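Local coordinates for protein 4-amino-4-deoxychorismate lyase (Legionella pneumophila, PDB 3LUL) that belongs to the class IV aminotransferase fold family and carries a lysine modified with pyridoxal phosphate, as expected of a PLP-dependent enzyme, at residues K75-L81 against F110-N114; V35-P40 against L72-I76. One frame throughout, in Å; residues are numbered along the deposited sequence.

Interaction 1 (K75-L81 against F110-N114); sequences KIQKDNL and FQTFN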
# COMPACT_ATOMS: atom_id res chain seq x y z
N LYS B 75 -13.61 -6.38 24.61
CA LYS B 75 -12.29 -6.91 24.29
C LYS B 75 -11.29 -6.74 25.42
O LYS B 75 -10.59 -7.71 25.77
CB LYS B 75 -11.77 -6.27 22.99
CG LYS B 75 -11.95 -7.16 21.82
CD LYS B 75 -10.76 -8.10 21.75
CE LYS B 75 -11.14 -9.39 21.10
NZ LYS B 75 -9.93 -10.16 20.73
N ILE B 76 -11.23 -5.55 26.01
CA ILE B 76 -10.38 -5.25 27.18
C ILE B 76 -10.69 -6.16 28.37
O ILE B 76 -9.77 -6.75 28.99
CB ILE B 76 -10.56 -3.75 27.61
CG1 ILE B 76 -9.92 -2.80 26.58
CG2 ILE B 76 -10.05 -3.47 29.04
CD1 ILE B 76 -10.56 -1.41 26.58
N GLN B 77 -11.97 -6.27 28.68
CA GLN B 77 -12.44 -7.16 29.74
C GLN B 77 -12.12 -8.64 29.47
O GLN B 77 -11.60 -9.35 30.36
CB GLN B 77 -13.93 -6.96 29.96
CG GLN B 77 -14.23 -5.65 30.68
CD GLN B 77 -15.73 -5.44 30.95
OE1 GLN B 77 -16.56 -6.28 30.59
NE2 GLN B 77 -16.06 -4.31 31.56
N LYS B 78 -12.39 -9.10 28.25
CA LYS B 78 -12.18 -10.50 27.92
C LYS B 78 -10.70 -10.85 27.97
O LYS B 78 -10.33 -11.91 28.45
CB LYS B 78 -12.77 -10.83 26.56
CG LYS B 78 -12.73 -12.31 26.19
CD LYS B 78 -12.70 -12.52 24.66
CE LYS B 78 -14.08 -12.36 24.02
NZ LYS B 78 -14.00 -12.24 22.51
N ASP B 79 -9.85 -9.96 27.48
CA ASP B 79 -8.41 -10.20 27.43
C ASP B 79 -7.66 -9.70 28.67
O ASP B 79 -6.43 -9.73 28.70
CB ASP B 79 -7.84 -9.53 26.18
CG ASP B 79 -8.39 -10.13 24.88
OD1 ASP B 79 -9.16 -11.12 24.92
OD2 ASP B 79 -8.06 -9.60 23.79
N ASN B 80 -8.39 -9.23 29.68
CA ASN B 80 -7.81 -8.78 30.94
C ASN B 80 -6.77 -7.67 30.81
O ASN B 80 -5.79 -7.63 31.55
CB ASN B 80 -7.27 -10.00 31.71
CG ASN B 80 -8.37 -11.02 31.98
OD1 ASN B 80 -9.32 -10.73 32.72
ND2 ASN B 80 -8.26 -12.20 31.35
N LEU B 81 -7.00 -6.75 29.89
CA LEU B 81 -6.07 -5.67 29.64
C LEU B 81 -6.25 -4.56 30.69
O LEU B 81 -7.40 -4.21 31.07
CB LEU B 81 -6.30 -5.14 28.23
CG LEU B 81 -5.17 -4.57 27.40
CD1 LEU B 81 -4.10 -5.62 27.14
CD2 LEU B 81 -5.77 -4.01 26.09
N PHE B 110 -11.31 -6.58 16.02
CA PHE B 110 -10.54 -5.98 17.12
C PHE B 110 -9.58 -6.97 17.75
O PHE B 110 -9.94 -8.14 17.97
CB PHE B 110 -11.47 -5.50 18.23
CG PHE B 110 -12.49 -4.50 17.79
CD1 PHE B 110 -12.19 -3.14 17.86
CD2 PHE B 110 -13.75 -4.91 17.35
CE1 PHE B 110 -13.14 -2.20 17.48
CE2 PHE B 110 -14.70 -3.97 16.98
CZ PHE B 110 -14.40 -2.62 17.05
N GLN B 111 -8.37 -6.52 18.00
CA GLN B 111 -7.34 -7.34 18.65
C GLN B 111 -6.60 -6.52 19.70
O GLN B 111 -6.24 -5.38 19.45
CB GLN B 111 -6.33 -7.82 17.62
CG GLN B 111 -6.88 -8.90 16.70
CD GLN B 111 -7.14 -10.24 17.42
OE1 GLN B 111 -8.29 -10.69 17.55
NE2 GLN B 111 -6.06 -10.87 17.87
N THR B 112 -6.38 -7.13 20.86
CA THR B 112 -5.65 -6.48 21.94
C THR B 112 -4.20 -6.93 21.88
O THR B 112 -3.85 -7.98 21.31
CB THR B 112 -6.21 -6.79 23.35
OG1 THR B 112 -6.06 -8.19 23.65
CG2 THR B 112 -7.65 -6.42 23.45
N PHE B 113 -3.36 -6.14 22.52
CA PHE B 113 -1.96 -6.50 22.69
C PHE B 113 -1.37 -5.74 23.86
O PHE B 113 -1.88 -4.70 24.30
CB PHE B 113 -1.16 -6.22 21.41
CG PHE B 113 -1.29 -4.82 20.91
CD1 PHE B 113 -2.35 -4.46 20.07
CD2 PHE B 113 -0.36 -3.84 21.26
CE1 PHE B 113 -2.47 -3.14 19.58
CE2 PHE B 113 -0.46 -2.53 20.77
CZ PHE B 113 -1.52 -2.17 19.94
N ASN B 114 -0.30 -6.29 24.37
CA ASN B 114 0.48 -5.67 25.43
C ASN B 114 1.79 -5.20 24.83
O ASN B 114 2.35 -5.88 23.96
CB ASN B 114 0.72 -6.66 26.54
CG ASN B 114 -0.49 -6.88 27.39
OD1 ASN B 114 -1.34 -7.71 27.07
ND2 ASN B 114 -0.59 -6.12 28.47
O HOH W 1 -7.42 -9.81 21.05
O HOH W 2 -11.62 -10.55 18.19
O HOH W 3 -3.87 -9.07 27.75
O HOH W 4 -2.69 -7.76 30.52
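Polar contacts dominate one flank of this helix-end-to-strand contact. The hydroxyl OG1 of Thr112 donates a very short hydrogen bond of 2.5 Å to OD2 of Asp79. Lys75 NZ gives a weak hydrogen bond to the carbonyl O of Phe110 at 3.4 Å, and it forms a long salt bridge with Asp79 OD2 at 3.6 Å. Water 1 ties these groups together: it accepts from Lys75 NZ (2.6 Å) and Thr112 N (2.9 Å) and donates to Asp79 OD2 (2.8 Å). Water 3 links Asp79 O (2.8 Å) to Asn114 OD1 (3.0 Å).

The apolar part centres on Thr112. Its CG2 lies 3.9 Å from Lys75 CD, and its CB lies 3.9 Å from Leu81 CD2.

A Schellman motif ends the helix. Asn80, at positive phi, is C-prime. Leu81 N donates a hydrogen bond to Ile76 O (2.9 Å), and Asn80 N a weak one to Gln77 O (3.3 Å). This turn brings Leu81 back toward the sheet.

Helix 65-78 thus ends over strand 106-113, which pairs with strand 84-91. Thr112 and Ile76 both touch Ile86 of that strand, while Phe113 packs on Arg97 of the second subunit.

Interaction 2 (V35-P40 against L72-I76); sequences VNSSKP and LIQKI
A two-residue type I' hairpin at the end of strand 28-36, on the sheet edge, is covered by helix 65-78. Residues 35-36 and 39-40 are extended; the turn runs from Asn36 to Lys39. Ser37 (phi/psi 52/43) and Ser38 (71/12) are left-handed. Backbone hydrogen bonds Asn36 N to Lys39 O and Lys39 N to Asn36 O, both 2.9 Å, close it. Residues 72-76 are helical (i to i-4 hydrogen bond Ile76 N to Leu72 O, 3.0 Å). The nearest CA pairs are Ser38-Ile76 (6.3 Å), Pro40-Leu72 (7.0 Å) and Lys39-Ile73 (7.2 Å).

Ile76 (m, t) points at the hairpin, its CD1 4.0 Å from Val35 CG2 (chi1 t) and 3.6 Å from Pro40 CD, its CG2 3.4 Å from Ser38 O. Ile73 (m, m) brings CD1 to 3.6 Å from Pro40 CD. Leu72 (m, t) places CD1 3.9 Å from Pro40 CB.

Ser38 OG probably hydrogen-bonds to Leu81 O, outside these segments. Four apolar side-chain pairs make the fit mainly one of shape, with the Ser38 carbonyl against an Ile76 methyl.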
# COMPACT_ATOMS: atom_id res chain seq x y z
N VAL B 35 -4.81 1.75 25.51
CA VAL B 35 -5.68 1.40 26.61
C VAL B 35 -4.92 1.71 27.91
O VAL B 35 -3.79 1.23 28.09
CB VAL B 35 -6.12 -0.05 26.57
CG1 VAL B 35 -6.91 -0.40 27.83
CG2 VAL B 35 -6.97 -0.29 25.34
N ASN B 36 -5.53 2.56 28.75
CA ASN B 36 -4.97 2.99 30.03
C ASN B 36 -5.95 2.65 31.13
O ASN B 36 -7.10 3.04 31.06
CB ASN B 36 -4.71 4.50 30.07
CG ASN B 36 -3.84 5.01 28.93
OD1 ASN B 36 -2.66 4.67 28.83
ND2 ASN B 36 -4.40 5.89 28.10
N SER B 37 -5.51 1.90 32.12
CA SER B 37 -6.34 1.53 33.26
C SER B 37 -7.68 0.91 32.83
O SER B 37 -8.74 1.22 33.39
CB SER B 37 -6.51 2.72 34.21
OG SER B 37 -5.26 3.35 34.49
N SER B 38 -7.59 0.04 31.83
CA SER B 38 -8.71 -0.73 31.28
C SER B 38 -9.70 0.10 30.49
O SER B 38 -10.78 -0.38 30.17
CB SER B 38 -9.45 -1.50 32.36
OG SER B 38 -8.53 -2.23 33.14
N LYS B 39 -9.33 1.34 30.19
CA LYS B 39 -10.16 2.26 29.41
C LYS B 39 -9.50 2.64 28.07
O LYS B 39 -8.34 3.07 28.05
CB LYS B 39 -10.45 3.52 30.22
CG LYS B 39 -11.39 3.26 31.42
CD LYS B 39 -11.32 4.39 32.44
CE LYS B 39 -12.40 4.27 33.53
NZ LYS B 39 -11.88 4.61 34.90
N PRO B 40 -10.24 2.53 26.96
CA PRO B 40 -9.68 3.02 25.70
C PRO B 40 -9.57 4.54 25.70
O PRO B 40 -10.53 5.24 25.97
CB PRO B 40 -10.68 2.51 24.63
CG PRO B 40 -11.93 2.32 25.34
CD PRO B 40 -11.62 2.03 26.79
N LEU B 72 -14.94 -2.28 22.27
CA LEU B 72 -13.61 -2.06 22.85
C LEU B 72 -13.58 -2.54 24.30
O LEU B 72 -12.66 -3.26 24.70
CB LEU B 72 -13.17 -0.59 22.78
CG LEU B 72 -13.08 0.07 21.38
CD1 LEU B 72 -12.82 1.60 21.50
CD2 LEU B 72 -11.97 -0.62 20.56
N ILE B 73 -14.62 -2.18 25.06
CA ILE B 73 -14.68 -2.57 26.48
C ILE B 73 -14.75 -4.08 26.60
O ILE B 73 -14.06 -4.66 27.44
CB ILE B 73 -15.85 -1.90 27.22
CG1 ILE B 73 -15.65 -0.37 27.29
CG2 ILE B 73 -15.99 -2.47 28.66
CD1 ILE B 73 -14.41 0.11 27.99
N GLN B 74 -15.53 -4.74 25.74
CA GLN B 74 -15.70 -6.19 25.86
C GLN B 74 -14.41 -6.93 25.53
O GLN B 74 -14.13 -7.96 26.13
CB GLN B 74 -16.86 -6.72 25.01
CG GLN B 74 -18.28 -6.39 25.58
CD GLN B 74 -18.47 -6.72 27.09
OE1 GLN B 74 -18.86 -5.85 27.87
NE2 GLN B 74 -18.20 -7.96 27.48
N LYS B 75 -13.61 -6.38 24.61
CA LYS B 75 -12.29 -6.91 24.29
C LYS B 75 -11.29 -6.74 25.42
O LYS B 75 -10.59 -7.71 25.77
CB LYS B 75 -11.77 -6.27 22.99
CG LYS B 75 -11.95 -7.16 21.82
CD LYS B 75 -10.76 -8.10 21.75
CE LYS B 75 -11.14 -9.39 21.10
NZ LYS B 75 -9.93 -10.16 20.73
N ILE B 76 -11.23 -5.55 26.01
CA ILE B 76 -10.38 -5.25 27.18
C ILE B 76 -10.69 -6.16 28.37
O ILE B 76 -9.77 -6.75 28.99
CB ILE B 76 -10.56 -3.75 27.61
CG1 ILE B 76 -9.92 -2.80 26.58
CG2 ILE B 76 -10.05 -3.47 29.04
CD1 ILE B 76 -10.56 -1.41 26.58

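Helix 65-78 is common to both interactions, whose centres are 7 Å apart. Lys75 and Ile76 belong to both, but they divide the work: Lys75 faces strand 106-113 in interaction 1, and Ile76 faces the hairpin in interaction 2. Both contacts hold the helix on the same five-stranded sheet. They also touch directly. Leu81 O and Ser38 OG are 3.1 Å apart, a probable hydrogen bond. Leu81 CD2 packs on Val35 CG2 at 4.0 Å, and Phe110 CE1 on Leu72 CD2 at 3.7 Å. The modified Lys141 belongs to neither contact. A phosphate ion, probably from the crystallisation liquor, lies about 6 Å from the side chain of Asn114.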